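Local coordinates for extracellular solute-binding protein, family 1 (Bifidobacterium longum subsp. infantis, PDB 6FTH) that probably captures human milk oligosaccharides outside the cell and delivers them to an ABC transporter for import, at residues M46-D51 against E363-Q368; S87-F92 against A406-G411; P198-K203 against T281-D286; A269-K274 against W481-G486; P457-T462 against W510-D515. All coordinates share one frame; numbering follows the deposited sequence.

Interaction 1: residues M46-D51 against E363-Q368; sequences MQWAKD and EKYSVQ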
# COMPACT_ATOMS: atom_id res chain seq x y z
N MET A 46 10.79 14.58 20.70
CA MET A 46 9.34 14.70 20.64
C MET A 46 8.74 14.69 22.04
O MET A 46 8.99 13.77 22.82
CB MET A 46 8.77 13.53 19.84
CG MET A 46 9.26 13.50 18.40
SD MET A 46 8.75 11.98 17.56
CE MET A 46 9.69 12.06 16.04
N GLN A 47 7.93 15.72 22.34
CA GLN A 47 7.33 15.83 23.67
C GLN A 47 6.50 14.60 24.02
O GLN A 47 6.60 14.09 25.15
CB GLN A 47 6.48 17.10 23.76
CG GLN A 47 5.84 17.30 25.12
CD GLN A 47 6.88 17.56 26.19
OE1 GLN A 47 7.71 18.45 26.05
NE2 GLN A 47 6.87 16.75 27.25
N TRP A 48 5.68 14.12 23.09
CA TRP A 48 4.84 12.97 23.41
C TRP A 48 5.67 11.77 23.83
O TRP A 48 5.23 10.97 24.66
CB TRP A 48 3.91 12.61 22.24
CG TRP A 48 4.61 12.12 21.00
CD1 TRP A 48 4.89 12.85 19.89
CD2 TRP A 48 5.12 10.80 20.75
NE1 TRP A 48 5.55 12.08 18.97
CE2 TRP A 48 5.69 10.82 19.47
CE3 TRP A 48 5.13 9.60 21.48
CZ2 TRP A 48 6.30 9.68 18.90
CZ3 TRP A 48 5.72 8.48 20.92
CH2 TRP A 48 6.31 8.54 19.65
N ALA A 49 6.88 11.63 23.28
CA ALA A 49 7.72 10.50 23.63
C ALA A 49 8.28 10.64 25.04
O ALA A 49 8.49 9.63 25.74
CB ALA A 49 8.85 10.33 22.62
N LYS A 50 8.55 11.87 25.47
CA LYS A 50 8.94 12.12 26.85
C LYS A 50 7.78 11.85 27.80
O LYS A 50 7.95 11.21 28.84
CB LYS A 50 9.43 13.57 26.99
CG LYS A 50 10.79 13.82 26.38
CD LYS A 50 11.42 15.10 26.93
CE LYS A 50 12.83 15.33 26.39
NZ LYS A 50 13.70 14.12 26.42
N ASP A 51 6.58 12.32 27.42
CA ASP A 51 5.37 12.01 28.18
C ASP A 51 5.16 10.51 28.29
O ASP A 51 4.82 9.99 29.35
CB ASP A 51 4.14 12.64 27.51
CG ASP A 51 4.14 14.15 27.55
OD1 ASP A 51 5.00 14.75 28.23
OD2 ASP A 51 3.25 14.76 26.90
N GLU A 363 -5.64 6.40 22.84
CA GLU A 363 -5.93 7.53 21.96
C GLU A 363 -4.90 8.64 22.14
O GLU A 363 -4.41 9.20 21.15
CB GLU A 363 -7.35 8.01 22.21
CG GLU A 363 -7.81 9.15 21.31
CD GLU A 363 -9.26 9.54 21.55
OE1 GLU A 363 -10.04 8.60 21.83
OE2 GLU A 363 -9.59 10.75 21.46
N LYS A 364 -4.54 8.93 23.40
CA LYS A 364 -3.54 9.94 23.73
C LYS A 364 -2.26 9.79 22.90
O LYS A 364 -1.78 10.76 22.30
CB LYS A 364 -3.22 9.83 25.22
CG LYS A 364 -2.18 10.80 25.76
CD LYS A 364 -1.88 10.58 27.27
CE LYS A 364 -3.06 10.89 28.17
NZ LYS A 364 -2.69 10.78 29.62
N TYR A 365 -1.71 8.58 22.85
CA TYR A 365 -0.42 8.40 22.17
C TYR A 365 -0.56 7.99 20.71
O TYR A 365 0.32 8.29 19.90
CB TYR A 365 0.52 7.48 22.96
CG TYR A 365 0.94 8.16 24.24
CD1 TYR A 365 1.77 9.25 24.18
CD2 TYR A 365 0.43 7.78 25.46
CE1 TYR A 365 2.13 9.96 25.33
CE2 TYR A 365 0.78 8.46 26.63
CZ TYR A 365 1.63 9.55 26.55
OH TYR A 365 1.97 10.25 27.69
N SER A 366 -1.66 7.36 20.32
CA SER A 366 -1.85 7.06 18.91
C SER A 366 -2.02 8.34 18.11
O SER A 366 -1.39 8.51 17.05
CB SER A 366 -3.06 6.13 18.72
OG SER A 366 -2.80 4.81 19.17
N VAL A 367 -2.81 9.29 18.61
CA VAL A 367 -2.99 10.54 17.90
C VAL A 367 -1.69 11.33 17.85
O VAL A 367 -1.33 11.88 16.80
CB VAL A 367 -4.16 11.36 18.49
CG1 VAL A 367 -4.20 12.73 17.85
CG2 VAL A 367 -5.48 10.63 18.27
N GLN A 368 -0.95 11.37 18.97
CA GLN A 368 0.29 12.15 18.99
C GLN A 368 1.39 11.50 18.15
O GLN A 368 2.17 12.20 17.50
CB GLN A 368 0.75 12.40 20.43
CG GLN A 368 -0.15 13.38 21.17
CD GLN A 368 0.42 13.72 22.53
OE1 GLN A 368 1.08 14.76 22.68
NE2 GLN A 368 0.21 12.85 23.51
O HOH W 1 2.94 15.70 24.35
O HOH W 2 1.02 13.23 26.28
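One face of the Trp48 indole meets, off towards its rim, the backbone carbonyl of Gln368, whose O lies 3.7 Å from Trp48 CD1; the opposite face carries Ala49 CB. The Tyr365 ring has Asp51 CB at its edge, Tyr365 OH being only 3.2 Å from Asp51 CB, and Lys364 CG over one face. With Gln368 CG opposite its own carbonyl carbon (chi1 -70°) and the chain extended beyond, the side chain slides past Trp48 in the opposite direction, Gln368 OE1 coming to 3.6 Å from Trp48 CB. Gln368 NE2 is tied to Lys364 O, which fixes the rotation of the amide. Two waters then join Asp51 OD2 to this amide, one giving a proton to OE1 and the other accepting from NE2. Tyr365 OH also bonds Asp55, Gln368 OE1 Phe374 N, and Trp48 NE1 Pro403 O. The axes of segments 47-51 and 363-368 approach to 10.3 Å and cross at -154°: near-antiparallel helix packing, bridged by water, in one lobe of a solute-binding protein.

Interaction 2: residues S87-F92 against A406-G411; sequences SLHAFF and ADRFSG
At the end of an inner strand of the mixed sheet of one lobe, strand 86-88 and the turn after it meet a loop returned from far along the chain. Leu88 and Ser410 make the first half: Ser410 OG lies against the leucine side chain, 3.6 Å from Leu88 CB, and its polar need is met by Arg340 O. In the second half the imidazole of His89 approaches the aliphatic part of Arg408, with His89 NE2 3.4 Å from Arg408 CG. The His89 CG stands opposite its own backbone N (chi1 -177°), which carries the ring across to the arginine. Ring and guanidinium planes are 85° apart, so no parallel stack forms. One shared acid, Glu67, joins them instead, its OE2 bonding both His89 NE2 and Arg408 NE, while Asp339 takes His89 ND1. Arg408 NH1 also makes a salt bridge to the syn lone pair of Asp407 OD2, at 2.8 Å. This inner-strand end, packed on a distant loop, is as in the alpha/beta lobes of solute-binding proteins.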
# COMPACT_ATOMS: atom_id res chain seq x y z
N SER A 87 10.47 -3.70 19.33
CA SER A 87 10.80 -3.17 18.03
C SER A 87 9.54 -2.69 17.33
O SER A 87 8.53 -3.41 17.30
CB SER A 87 11.53 -4.21 17.19
OG SER A 87 12.61 -4.78 17.91
N LEU A 88 9.61 -1.49 16.76
CA LEU A 88 8.49 -0.85 16.08
C LEU A 88 8.81 -0.69 14.59
O LEU A 88 9.87 -0.15 14.23
CB LEU A 88 8.23 0.54 16.67
CG LEU A 88 8.07 0.65 18.19
CD1 LEU A 88 7.70 2.09 18.54
CD2 LEU A 88 7.04 -0.36 18.80
N HIS A 89 7.89 -1.13 13.72
CA HIS A 89 8.05 -0.98 12.26
C HIS A 89 9.24 -1.81 11.77
O HIS A 89 9.92 -1.44 10.80
CB HIS A 89 8.14 0.50 11.86
CG HIS A 89 8.23 0.76 10.37
ND1 HIS A 89 7.65 -0.06 9.42
CD2 HIS A 89 8.81 1.77 9.68
CE1 HIS A 89 7.89 0.43 8.21
NE2 HIS A 89 8.60 1.53 8.34
N ALA A 90 9.48 -2.93 12.43
CA ALA A 90 10.66 -3.75 12.18
C ALA A 90 10.34 -5.13 11.65
O ALA A 90 10.94 -5.55 10.65
CB ALA A 90 11.49 -3.85 13.47
N PHE A 91 9.42 -5.85 12.29
CA PHE A 91 9.17 -7.27 12.02
C PHE A 91 7.73 -7.52 11.61
O PHE A 91 6.78 -7.13 12.30
CB PHE A 91 9.52 -8.12 13.23
CG PHE A 91 10.95 -7.96 13.67
CD1 PHE A 91 11.98 -8.39 12.86
CD2 PHE A 91 11.26 -7.42 14.90
CE1 PHE A 91 13.30 -8.22 13.25
CE2 PHE A 91 12.57 -7.26 15.30
CZ PHE A 91 13.59 -7.67 14.47
N PHE A 92 7.57 -8.19 10.48
CA PHE A 92 6.28 -8.64 10.02
C PHE A 92 5.98 -10.01 10.58
O PHE A 92 6.89 -10.73 11.02
CB PHE A 92 6.27 -8.72 8.50
CG PHE A 92 6.23 -7.40 7.82
CD1 PHE A 92 7.39 -6.71 7.55
CD2 PHE A 92 5.01 -6.83 7.48
CE1 PHE A 92 7.34 -5.46 6.94
CE2 PHE A 92 4.97 -5.57 6.87
CZ PHE A 92 6.12 -4.90 6.61
N ALA A 406 4.12 9.57 12.19
CA ALA A 406 3.22 9.70 11.02
C ALA A 406 2.66 8.31 10.66
O ALA A 406 2.33 7.53 11.57
CB ALA A 406 3.89 10.45 9.90
N ASP A 407 2.56 8.01 9.36
CA ASP A 407 1.93 6.77 8.94
C ASP A 407 2.72 5.53 9.34
O ASP A 407 2.18 4.43 9.27
CB ASP A 407 1.70 6.80 7.43
CG ASP A 407 2.98 6.93 6.65
OD1 ASP A 407 3.66 7.96 6.81
OD2 ASP A 407 3.33 5.96 5.96
N ARG A 408 3.97 5.68 9.77
CA ARG A 408 4.76 4.56 10.25
C ARG A 408 4.49 4.21 11.72
O ARG A 408 5.14 3.33 12.27
CB ARG A 408 6.25 4.86 10.05
CG ARG A 408 6.84 4.40 8.74
CD ARG A 408 6.21 5.04 7.51
NE ARG A 408 7.15 4.95 6.38
CZ ARG A 408 6.99 5.54 5.19
NH1 ARG A 408 5.90 6.23 4.92
NH2 ARG A 408 7.94 5.43 4.27
N PHE A 409 3.52 4.87 12.37
CA PHE A 409 3.31 4.76 13.80
C PHE A 409 2.81 3.38 14.25
O PHE A 409 2.39 2.52 13.46
CB PHE A 409 2.35 5.85 14.31
CG PHE A 409 0.85 5.57 14.10
CD1 PHE A 409 0.37 5.02 12.92
CD2 PHE A 409 -0.05 5.92 15.07
CE1 PHE A 409 -1.01 4.80 12.75
CE2 PHE A 409 -1.41 5.70 14.91
CZ PHE A 409 -1.88 5.16 13.75
N SER A 410 2.85 3.21 15.57
CA SER A 410 2.47 1.98 16.27
C SER A 410 1.28 2.33 17.15
O SER A 410 1.43 2.63 18.34
CB SER A 410 3.62 1.46 17.10
OG SER A 410 4.74 1.25 16.28
N GLY A 411 0.08 2.25 16.58
CA GLY A 411 -1.11 2.66 17.30
C GLY A 411 -2.32 2.51 16.40
O GLY A 411 -2.25 1.88 15.35

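Interaction 3: residues P198-K203 against T281-D286; sequences PMNIRK and TDQLSD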
# COMPACT_ATOMS: atom_id res chain seq x y z
N PRO A 198 -0.24 11.43 -23.58
CA PRO A 198 -1.65 11.09 -23.35
C PRO A 198 -1.86 10.24 -22.12
O PRO A 198 -2.73 10.56 -21.30
CB PRO A 198 -2.04 10.40 -24.66
CG PRO A 198 -1.12 11.03 -25.67
CD PRO A 198 0.16 11.15 -24.96
N MET A 199 -1.11 9.16 -21.99
CA MET A 199 -1.14 8.30 -20.81
C MET A 199 0.30 7.97 -20.43
O MET A 199 1.10 7.65 -21.31
CB MET A 199 -1.92 7.01 -21.12
CG MET A 199 -1.98 6.06 -19.96
SD MET A 199 -3.17 4.73 -20.27
CE MET A 199 -3.19 3.88 -18.65
N ASN A 200 0.62 8.08 -19.14
CA ASN A 200 1.93 7.74 -18.62
C ASN A 200 1.80 6.59 -17.63
O ASN A 200 0.92 6.60 -16.76
CB ASN A 200 2.60 8.93 -17.95
CG ASN A 200 4.10 8.91 -18.14
OD1 ASN A 200 4.66 7.96 -18.66
ND2 ASN A 200 4.76 9.95 -17.67
N ILE A 201 2.67 5.59 -17.78
CA ILE A 201 2.68 4.43 -16.91
C ILE A 201 4.09 4.23 -16.37
O ILE A 201 5.09 4.59 -17.02
CB ILE A 201 2.18 3.15 -17.64
CG1 ILE A 201 2.96 2.89 -18.94
CG2 ILE A 201 0.68 3.25 -17.93
CD1 ILE A 201 2.74 1.49 -19.53
N ARG A 202 4.17 3.64 -15.19
CA ARG A 202 5.42 3.27 -14.54
C ARG A 202 6.04 2.05 -15.19
O ARG A 202 5.35 1.18 -15.72
CB ARG A 202 5.15 2.87 -13.09
CG ARG A 202 4.89 4.03 -12.14
CD ARG A 202 4.73 3.56 -10.70
NE ARG A 202 5.12 4.60 -9.75
CZ ARG A 202 5.32 4.42 -8.44
NH1 ARG A 202 5.14 3.23 -7.89
NH2 ARG A 202 5.71 5.44 -7.69
N LYS A 203 7.37 1.97 -15.10
CA LYS A 203 8.07 0.78 -15.52
C LYS A 203 7.71 -0.37 -14.58
O LYS A 203 7.13 -0.17 -13.52
CB LYS A 203 9.59 1.01 -15.51
CG LYS A 203 10.21 1.15 -14.12
CD LYS A 203 11.75 1.30 -14.20
CE LYS A 203 12.45 0.02 -14.61
NZ LYS A 203 12.33 -1.04 -13.55
N THR A 281 7.89 13.12 -12.29
CA THR A 281 8.26 14.47 -12.72
C THR A 281 7.50 14.87 -13.97
O THR A 281 7.13 16.04 -14.13
CB THR A 281 9.77 14.54 -12.90
OG1 THR A 281 10.40 14.33 -11.63
CG2 THR A 281 10.21 15.90 -13.46
N ASP A 282 7.23 13.91 -14.87
CA ASP A 282 6.40 14.20 -16.03
C ASP A 282 5.06 14.78 -15.61
O ASP A 282 4.61 15.80 -16.13
CB ASP A 282 6.15 12.92 -16.83
CG ASP A 282 7.37 12.41 -17.59
OD1 ASP A 282 8.28 13.20 -17.94
OD2 ASP A 282 7.40 11.19 -17.87
N GLN A 283 4.38 14.11 -14.67
CA GLN A 283 3.04 14.54 -14.31
C GLN A 283 3.05 15.90 -13.60
O GLN A 283 2.12 16.70 -13.77
CB GLN A 283 2.37 13.48 -13.43
CG GLN A 283 1.70 12.32 -14.19
CD GLN A 283 2.68 11.40 -14.86
OE1 GLN A 283 3.06 11.61 -16.01
NE2 GLN A 283 3.10 10.37 -14.14
N LEU A 284 4.05 16.16 -12.77
CA LEU A 284 4.09 17.42 -12.03
C LEU A 284 4.46 18.59 -12.94
O LEU A 284 4.04 19.73 -12.68
CB LEU A 284 5.10 17.33 -10.89
CG LEU A 284 4.69 16.39 -9.76
CD1 LEU A 284 5.88 16.05 -8.89
CD2 LEU A 284 3.58 16.98 -8.91
N SER A 285 5.23 18.32 -13.99
CA SER A 285 5.60 19.36 -14.95
C SER A 285 6.23 20.54 -14.22
O SER A 285 7.01 20.34 -13.28
CB SER A 285 4.35 19.76 -15.74
OG SER A 285 4.66 20.65 -16.79
N ASP A 286 5.90 21.76 -14.62
CA ASP A 286 6.41 22.95 -13.95
C ASP A 286 5.41 23.57 -12.99
O ASP A 286 5.63 24.68 -12.52
CB ASP A 286 6.87 23.98 -14.99
CG ASP A 286 5.74 24.48 -15.85
OD1 ASP A 286 4.60 23.99 -15.69
OD2 ASP A 286 5.98 25.39 -16.69
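A first torsion of -146° swings the Asn200 amide towards helix 276-284, where Gln283, folded back at chi2 (70°), brings its OE1 to meet it. The single nitrogen Asn200 ND2 then donates twice, to Gln283 OE1 at 2.9 Å and to Asp282 OD2 at the same 2.9 Å. Both acceptors lie close to the amide plane of Asn200, as expected if each takes a different N-H. The bond to Gln283 arrives on a lone pair in the carbonyl plane, its N-H...O angle 158°; the other reaches the anti side of the carboxylate. The two amide planes stand well apart, whereas the amide and carboxylate are much closer to coplanar. A leucine here would probably leave Gln283 OE1 and Asp282 OD2 each short of one donor, although Gln283 OE1 would keep Thr292 OG1 and Asp282 OD2 would keep Lys274. The contact joins the chain just past strand 197-199 to the last turn of helix 276-284, with strand 292-297 alongside: Asn200 pairs by backbone with Val294 and its side chain rests on Thr292.

Interaction 4: residues A269-K274 against W481-G486; sequences ADWATK and WMSKGG
Ser483 OG receives the indole N-H of Trp271, with Trp271 NE1 3.0 Å away. The bond is bent, its N-H...O angle being 138°, and the oxygen sits near the ring edge but 28° out of the indole plane. A water also approaches the same hydroxyl, in a weak contact, while giving a proton to Ala269 O; the hydroxyl has a further weak bond to Ala479 O, one turn back along its helix. Met482, the residue before, takes one face of the indole. Met482 CE is 3.5 Å from Trp271 CH2 and 3.9 Å from the centroid of the Trp271 six-membered ring, a CH-pi contact over the face. Met482 SD follows at 4.6 Å from the centroid of the Trp271 six-membered ring in an oblique position, which makes this a Met-aromatic contact as well. The bend at chi3 (67°) folds the methyl over the ring. On the opposite face lies Ala272 CB, over the ring centre, and the indole is thus clamped between its chain neighbour and the end of helix 457-484. A leucine in place of Trp271 would probably leave Ser483 OG without its N-H donor and Met482 CE without the flat face it packs on. Ile262 of helix 249-263 and the loop residue Ile201 also touch the indole, while Ile255 packs against Met482.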
# COMPACT_ATOMS: atom_id res chain seq x y z
N ALA A 269 7.55 5.98 -25.48
CA ALA A 269 8.24 4.80 -25.99
C ALA A 269 9.25 4.25 -25.00
O ALA A 269 9.51 3.04 -25.00
CB ALA A 269 8.93 5.14 -27.32
N ASP A 270 9.83 5.09 -24.14
CA ASP A 270 10.81 4.64 -23.16
C ASP A 270 10.21 4.41 -21.78
O ASP A 270 10.92 4.45 -20.77
CB ASP A 270 11.99 5.62 -23.10
CG ASP A 270 11.60 7.00 -22.64
OD1 ASP A 270 10.41 7.34 -22.69
OD2 ASP A 270 12.52 7.77 -22.24
N TRP A 271 8.90 4.15 -21.71
CA TRP A 271 8.24 3.96 -20.42
C TRP A 271 8.93 2.88 -19.59
O TRP A 271 8.97 2.96 -18.36
CB TRP A 271 6.77 3.55 -20.64
CG TRP A 271 6.69 2.17 -21.17
CD1 TRP A 271 6.83 1.79 -22.46
CD2 TRP A 271 6.51 0.96 -20.41
NE1 TRP A 271 6.77 0.42 -22.56
CE2 TRP A 271 6.58 -0.11 -21.32
CE3 TRP A 271 6.32 0.69 -19.05
CZ2 TRP A 271 6.45 -1.44 -20.91
CZ3 TRP A 271 6.19 -0.64 -18.65
CH2 TRP A 271 6.26 -1.67 -19.56
N ALA A 272 9.49 1.85 -20.25
CA ALA A 272 10.00 0.69 -19.53
C ALA A 272 11.32 0.95 -18.82
O ALA A 272 11.71 0.14 -17.97
CB ALA A 272 10.19 -0.48 -20.50
N THR A 273 12.01 2.04 -19.14
CA THR A 273 13.30 2.34 -18.53
C THR A 273 13.29 3.60 -17.68
O THR A 273 14.28 3.87 -16.99
CB THR A 273 14.41 2.44 -19.59
OG1 THR A 273 14.04 3.35 -20.63
CG2 THR A 273 14.70 1.07 -20.19
N LYS A 274 12.19 4.36 -17.70
CA LYS A 274 12.11 5.59 -16.92
C LYS A 274 12.03 5.26 -15.44
O LYS A 274 11.31 4.35 -15.03
CB LYS A 274 10.83 6.35 -17.32
CG LYS A 274 10.85 6.93 -18.73
CD LYS A 274 11.22 8.43 -18.71
CE LYS A 274 10.06 9.31 -18.22
NZ LYS A 274 8.92 9.34 -19.20
N TRP A 481 6.79 -7.42 -24.62
CA TRP A 481 5.57 -7.53 -25.39
C TRP A 481 4.80 -6.21 -25.43
O TRP A 481 4.15 -5.90 -26.43
CB TRP A 481 4.67 -8.60 -24.77
CG TRP A 481 5.14 -10.00 -24.95
CD1 TRP A 481 5.93 -10.49 -25.94
CD2 TRP A 481 4.82 -11.10 -24.09
NE1 TRP A 481 6.12 -11.85 -25.76
CE2 TRP A 481 5.44 -12.24 -24.63
CE3 TRP A 481 4.05 -11.24 -22.93
CZ2 TRP A 481 5.33 -13.50 -24.04
CZ3 TRP A 481 3.94 -12.50 -22.34
CH2 TRP A 481 4.58 -13.62 -22.90
N MET A 482 4.84 -5.45 -24.34
CA MET A 482 4.18 -4.15 -24.34
C MET A 482 4.86 -3.19 -25.32
O MET A 482 4.19 -2.46 -26.06
CB MET A 482 4.19 -3.57 -22.92
CG MET A 482 3.14 -4.23 -21.98
SD MET A 482 3.33 -3.75 -20.26
CE MET A 482 2.90 -1.99 -20.35
N SER A 483 6.19 -3.19 -25.33
CA SER A 483 6.94 -2.24 -26.16
C SER A 483 7.02 -2.69 -27.61
O SER A 483 6.84 -1.88 -28.52
CB SER A 483 8.34 -2.08 -25.60
OG SER A 483 8.32 -1.39 -24.36
N LYS A 484 7.30 -3.98 -27.84
CA LYS A 484 7.67 -4.43 -29.18
C LYS A 484 6.70 -5.42 -29.81
O LYS A 484 6.90 -5.78 -30.98
CB LYS A 484 9.08 -5.04 -29.14
CG LYS A 484 10.16 -4.10 -28.65
CD LYS A 484 11.42 -4.87 -28.28
CE LYS A 484 12.53 -3.96 -27.77
NZ LYS A 484 13.01 -3.01 -28.81
N GLY A 485 5.67 -5.87 -29.10
CA GLY A 485 4.78 -6.88 -29.63
C GLY A 485 5.34 -8.28 -29.44
O GLY A 485 6.34 -8.51 -28.76
N GLY A 486 4.65 -9.24 -30.06
CA GLY A 486 5.09 -10.62 -30.11
C GLY A 486 4.33 -11.58 -29.22
O GLY A 486 4.61 -12.78 -29.25
O HOH W 3 8.36 1.20 -26.21

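Interaction 5: residues P457-T462 against W510-D515; sequences PTDSNT and WQKWYD
Asp459 is where helix 457-484, begun at Pro457, turns a side chain to helix 503-518. Before it, the carbonyl of Pro457 is bound by Gln98; at Asp459 itself the backbone N is held by Asp456 OD1. Asp459 CG lies beside its own backbone N, opposite the carbonyl carbon (chi1 -78°), and the carboxylate extends to the facing helix. Lys512 NZ reaches Asp459 OD2 at 2.7 Å as a salt bridge on the syn lone pair, and Trp513 NE1 donates to the anti lone pair of Asp459 OD2, also at 2.7 Å, with an N-H...O angle of 154°. Two donors on one carboxylate oxygen would be expected to favour its charged form. The carboxylate meets the indole at its edge, the two planes 75° apart. Lys512 crosses the aspartate at about a right angle, its chain bent at chi3, and its CE lies over one face of the Trp513 ring. Farther along, Asn461 bonds Gln98, and Thr462 leans on Glu505 and Ile509 of the facing helix. It is a surface helix-to-helix salt bridge reinforced by an indole N-H, in the C-terminal helical part of this binding protein.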
# COMPACT_ATOMS: atom_id res chain seq x y z
N PRO A 457 5.64 -20.76 7.39
CA PRO A 457 7.01 -20.51 6.95
C PRO A 457 7.46 -21.40 5.83
O PRO A 457 8.10 -20.91 4.89
CB PRO A 457 7.85 -20.72 8.22
CG PRO A 457 6.91 -20.55 9.33
CD PRO A 457 5.58 -21.03 8.84
N THR A 458 7.11 -22.69 5.86
CA THR A 458 7.54 -23.60 4.80
C THR A 458 6.93 -23.18 3.47
O THR A 458 7.62 -23.11 2.44
CB THR A 458 7.12 -25.03 5.14
OG1 THR A 458 7.80 -25.47 6.32
CG2 THR A 458 7.45 -25.98 4.01
N ASP A 459 5.63 -22.90 3.47
CA ASP A 459 4.98 -22.53 2.23
C ASP A 459 5.41 -21.14 1.77
O ASP A 459 5.52 -20.91 0.56
CB ASP A 459 3.46 -22.61 2.37
CG ASP A 459 2.93 -24.04 2.30
OD1 ASP A 459 3.70 -24.98 2.02
OD2 ASP A 459 1.73 -24.18 2.54
N SER A 460 5.66 -20.23 2.71
CA SER A 460 6.18 -18.91 2.35
C SER A 460 7.51 -19.03 1.63
O SER A 460 7.74 -18.35 0.62
CB SER A 460 6.31 -18.05 3.60
OG SER A 460 5.04 -17.69 4.10
N ASN A 461 8.40 -19.89 2.11
CA ASN A 461 9.68 -20.06 1.45
C ASN A 461 9.51 -20.68 0.06
O ASN A 461 10.18 -20.27 -0.89
CB ASN A 461 10.63 -20.88 2.34
CG ASN A 461 11.06 -20.11 3.59
OD1 ASN A 461 11.09 -18.88 3.60
ND2 ASN A 461 11.38 -20.83 4.64
N THR A 462 8.60 -21.64 -0.09
CA THR A 462 8.34 -22.16 -1.43
C THR A 462 7.85 -21.07 -2.36
O THR A 462 8.33 -20.93 -3.49
CB THR A 462 7.31 -23.29 -1.37
OG1 THR A 462 7.86 -24.38 -0.60
CG2 THR A 462 6.96 -23.76 -2.77
N TRP A 510 -1.61 -20.91 -2.39
CA TRP A 510 -2.47 -19.79 -2.05
C TRP A 510 -3.91 -20.25 -1.86
O TRP A 510 -4.60 -19.76 -0.97
CB TRP A 510 -2.37 -18.67 -3.09
CG TRP A 510 -1.22 -17.76 -2.83
CD1 TRP A 510 -0.11 -17.60 -3.60
CD2 TRP A 510 -1.09 -16.85 -1.71
NE1 TRP A 510 0.72 -16.65 -3.02
CE2 TRP A 510 0.14 -16.20 -1.86
CE3 TRP A 510 -1.87 -16.56 -0.60
CZ2 TRP A 510 0.61 -15.24 -0.95
CZ3 TRP A 510 -1.41 -15.61 0.32
CH2 TRP A 510 -0.18 -14.97 0.13
N GLN A 511 -4.38 -21.18 -2.69
CA GLN A 511 -5.73 -21.70 -2.49
C GLN A 511 -5.87 -22.32 -1.11
O GLN A 511 -6.88 -22.14 -0.43
CB GLN A 511 -6.10 -22.72 -3.55
CG GLN A 511 -7.51 -23.30 -3.38
CD GLN A 511 -8.60 -22.37 -3.90
OE1 GLN A 511 -8.69 -22.13 -5.11
NE2 GLN A 511 -9.44 -21.88 -3.00
N LYS A 512 -4.87 -23.11 -0.70
CA LYS A 512 -4.94 -23.78 0.59
C LYS A 512 -5.05 -22.78 1.73
O LYS A 512 -5.91 -22.92 2.61
CB LYS A 512 -3.69 -24.65 0.78
CG LYS A 512 -3.66 -25.36 2.12
CD LYS A 512 -2.46 -26.25 2.26
CE LYS A 512 -1.22 -25.45 2.43
NZ LYS A 512 0.01 -26.29 2.68
N TRP A 513 -4.18 -21.78 1.76
CA TRP A 513 -4.22 -20.84 2.88
C TRP A 513 -5.44 -19.94 2.80
O TRP A 513 -6.05 -19.60 3.82
CB TRP A 513 -2.94 -20.03 2.93
CG TRP A 513 -1.80 -20.89 3.37
CD1 TRP A 513 -0.81 -21.40 2.59
CD2 TRP A 513 -1.61 -21.44 4.67
NE1 TRP A 513 0.01 -22.23 3.34
CE2 TRP A 513 -0.48 -22.28 4.61
CE3 TRP A 513 -2.30 -21.32 5.89
CZ2 TRP A 513 0.01 -22.96 5.74
CZ3 TRP A 513 -1.82 -22.00 7.00
CH2 TRP A 513 -0.67 -22.81 6.91
N TYR A 514 -5.84 -19.56 1.58
CA TYR A 514 -7.09 -18.83 1.43
C TYR A 514 -8.25 -19.62 2.04
O TYR A 514 -9.09 -19.07 2.76
CB TYR A 514 -7.31 -18.58 -0.05
CG TYR A 514 -8.64 -18.02 -0.42
CD1 TYR A 514 -8.89 -16.64 -0.40
CD2 TYR A 514 -9.66 -18.86 -0.82
CE1 TYR A 514 -10.14 -16.12 -0.75
CE2 TYR A 514 -10.89 -18.36 -1.18
CZ TYR A 514 -11.13 -16.98 -1.15
OH TYR A 514 -12.39 -16.51 -1.52
N ASP A 515 -8.31 -20.92 1.76
CA ASP A 515 -9.38 -21.75 2.31
C ASP A 515 -9.29 -21.83 3.84
O ASP A 515 -10.30 -21.69 4.53
CB ASP A 515 -9.31 -23.16 1.70
CG ASP A 515 -9.72 -23.19 0.25
OD1 ASP A 515 -10.31 -22.21 -0.24
OD2 ASP A 515 -9.46 -24.22 -0.40

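From the N terminus, helix 47-56 opens interaction 1, which closes 312 residues later on helix 363-371. Interaction 2 starts within that span, at strand 86-88, but closes beyond it at 406-411, so the two cross; they also touch, Ser366 OG lying 3.3 Å from Gly411 CA, and tie one lobe together. Interaction 3, where 198-203 closes on 281-286, falls wholly within both spans, in the other lobe. Interaction 4 begins inside interaction 3 and closes at 481-486, crossing the first three; Asp282 to Lys274 joins it to interaction 3. Interaction 5 follows interactions 1 to 3 in series and crosses interaction 4, sharing helix 457-484; its 457-462 closes on 510-515 across a short, almost all-helical stretch.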